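Local coordinates for L-arabinose ABC transporter, periplasmic L-arabinose-binding protein (Burkholderia thailandensis, PDB 4KZK) that binds beta-D-galactose and probably L-arabinose in the periplasm, probably handing the sugar to an ABC transporter for uptake, at residues 169-174 / 201-206. Numbering follows the deposited sequence.
Sequences VGVLRL and ANVVDA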
loop_
_atom_site.group_PDB
_atom_site.type_symbol
_atom_site.label_atom_id
_atom_site.label_comp_id
_atom_site.label_asym_id
_atom_site.label_seq_id
_atom_site.Cartn_x
_atom_site.Cartn_y
_atom_site.Cartn_z
ATOM N N VAL A 169 -20.119 9.817 -14.412
ATOM C CA VAL A 169 -19.780 8.964 -13.258
ATOM C C VAL A 169 -19.063 9.761 -12.170
ATOM O O VAL A 169 -18.158 10.540 -12.446
ATOM C CB VAL A 169 -18.952 7.746 -13.704
ATOM C CG1 VAL A 169 -18.521 6.903 -12.509
ATOM C CG2 VAL A 169 -19.764 6.880 -14.663
ATOM N N GLY A 170 -19.503 9.576 -10.930
ATOM C CA GLY A 170 -18.803 10.145 -9.785
ATOM C C GLY A 170 -17.483 9.425 -9.576
ATOM O O GLY A 170 -17.447 8.208 -9.625
ATOM N N VAL A 171 -16.416 10.193 -9.340
ATOM C CA VAL A 171 -15.066 9.661 -9.137
ATOM C C VAL A 171 -14.643 9.970 -7.700
ATOM O O VAL A 171 -14.329 11.113 -7.365
ATOM C CB VAL A 171 -14.081 10.254 -10.165
ATOM C CG1 VAL A 171 -12.673 9.728 -9.959
ATOM C CG2 VAL A 171 -14.570 9.932 -11.562
ATOM N N LEU A 172 -14.690 8.942 -6.857
ATOM C CA LEU A 172 -14.342 9.101 -5.443
ATOM C C LEU A 172 -12.849 8.842 -5.228
ATOM O O LEU A 172 -12.394 7.698 -5.270
ATOM C CB LEU A 172 -15.173 8.161 -4.568
ATOM C CG LEU A 172 -15.008 8.398 -3.064
ATOM C CD1 LEU A 172 -15.498 9.794 -2.708
ATOM C CD2 LEU A 172 -15.728 7.327 -2.264
ATOM N N ARG A 173 -12.096 9.902 -4.962
ATOM C CA ARG A 173 -10.666 9.797 -4.712
ATOM C C ARG A 173 -10.393 9.841 -3.212
ATOM O O ARG A 173 -10.408 10.911 -2.593
ATOM C CB ARG A 173 -9.922 10.929 -5.412
ATOM C CG ARG A 173 -8.411 10.818 -5.332
ATOM C CD ARG A 173 -7.714 12.013 -5.945
ATOM N NE ARG A 173 -7.626 13.153 -5.046
ATOM C CZ ARG A 173 -6.656 13.382 -4.160
ATOM N NH1 ARG A 173 -6.688 14.494 -3.437
ATOM N NH2 ARG A 173 -5.651 12.532 -3.994
ATOM N N LEU A 174 -10.139 8.678 -2.631
ATOM C CA LEU A 174 -9.771 8.603 -1.211
ATOM C C LEU A 174 -8.350 9.086 -1.075
ATOM O O LEU A 174 -7.434 8.453 -1.615
ATOM C CB LEU A 174 -9.856 7.173 -0.689
ATOM C CG LEU A 174 -11.241 6.556 -0.629
ATOM C CD1 LEU A 174 -11.089 5.037 -0.452
ATOM C CD2 LEU A 174 -12.072 7.169 0.472
ATOM N N ALA A 201 -14.558 17.577 -13.446
ATOM C CA ALA A 201 -15.558 18.173 -12.566
ATOM C C ALA A 201 -16.253 17.177 -11.640
ATOM O O ALA A 201 -16.834 17.581 -10.625
ATOM C CB ALA A 201 -16.599 18.914 -13.390
ATOM N N ASN A 202 -16.186 15.887 -11.989
ATOM C CA ASN A 202 -16.800 14.816 -11.213
ATOM C C ASN A 202 -15.823 14.090 -10.289
ATOM O O ASN A 202 -16.185 13.092 -9.673
ATOM C CB ASN A 202 -17.467 13.821 -12.169
ATOM C CG ASN A 202 -18.678 14.407 -12.857
ATOM O OD1 ASN A 202 -19.215 15.434 -12.431
ATOM N ND2 ASN A 202 -19.115 13.765 -13.927
ATOM N N VAL A 203 -14.600 14.595 -10.163
ATOM C CA VAL A 203 -13.628 14.037 -9.224
ATOM C C VAL A 203 -13.898 14.637 -7.847
ATOM O O VAL A 203 -13.842 15.866 -7.667
ATOM C CB VAL A 203 -12.185 14.334 -9.681
ATOM C CG1 VAL A 203 -11.193 13.933 -8.613
ATOM C CG2 VAL A 203 -11.893 13.638 -11.010
ATOM N N VAL A 204 -14.258 13.775 -6.908
ATOM C CA VAL A 204 -14.610 14.177 -5.555
ATOM C C VAL A 204 -13.495 13.749 -4.610
ATOM O O VAL A 204 -13.303 12.565 -4.338
ATOM C CB VAL A 204 -15.952 13.541 -5.140
ATOM C CG1 VAL A 204 -16.273 13.853 -3.693
ATOM C CG2 VAL A 204 -17.067 14.025 -6.067
ATOM N N ASP A 205 -12.759 14.719 -4.101
ATOM C CA ASP A 205 -11.715 14.427 -3.140
ATOM C C ASP A 205 -12.331 14.060 -1.785
ATOM O O ASP A 205 -13.239 14.741 -1.291
ATOM C CB ASP A 205 -10.800 15.641 -2.959
ATOM C CG ASP A 205 -9.688 15.713 -3.996
ATOM O OD1 ASP A 205 -9.732 15.023 -5.034
ATOM O OD2 ASP A 205 -8.718 16.476 -3.744
ATOM N N ALA A 206 -11.845 12.964 -1.212
ATOM C CA ALA A 206 -12.302 12.457 0.076
ATOM C C ALA A 206 -11.066 12.273 0.967
ATOM O O ALA A 206 -10.559 11.162 1.143
ATOM C CB ALA A 206 -13.050 11.141 -0.112
HETATM O O HOH W 1 -17.176 11.683 -14.773
#
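R173 and D205, paired across two neighbouring parallel strands, form a side-on, two-pronged salt bridge: R173 NE lies 2.8 Å from D205 OD1 and R173 NH1 2.9 Å from D205 OD2. Both N-H groups point almost straight at their acceptors (175°), and both oxygens lie close to the guanidinium plane. The carboxylate, however, is turned 64° against that plane, and each oxygen is approached from above the carboxylate plane. A bend at chi3 (82°) sets NE beside D205, and two bonds to separate oxygens restrict rotation of the guanidinium. R173 NH2 has partners of its own, D177 in a second salt bridge and T186 of helix 180-195, so the guanidinium faces two acids and its charge is probably balanced by both.

Four backbone hydrogen bonds fix the register. The nitrogen of V171 donates to N202 O and that of R173 to V204 O, while V171 O and R173 O accept from V204 and A206; the shortest, V204 N to V171 O at 2.7 Å, is also the straightest of the four. Near the start of the ladder, a water donates to V169 O and accepts from N202 ND2, bridging the segments where N202 CB already touches V169 O (3.4 Å).

Apolar contacts flank the ladder. On the face carrying R173 and D205, V171 CB meets V203 CG2 at 4.1 Å, and helix 180-195 packs there through L193 and V190. On the other face, L172 CD1 reaches A206 CB (3.8 Å) and V204 CG1, with helix 213-226 covering L172 and V204. Strand 203-207 is the outermost here, joined to 170-175 through helix 180-195: a parallel beta-alpha-beta crossover of the Rossmann-like lobe characteristic of periplasmic sugar-binding proteins.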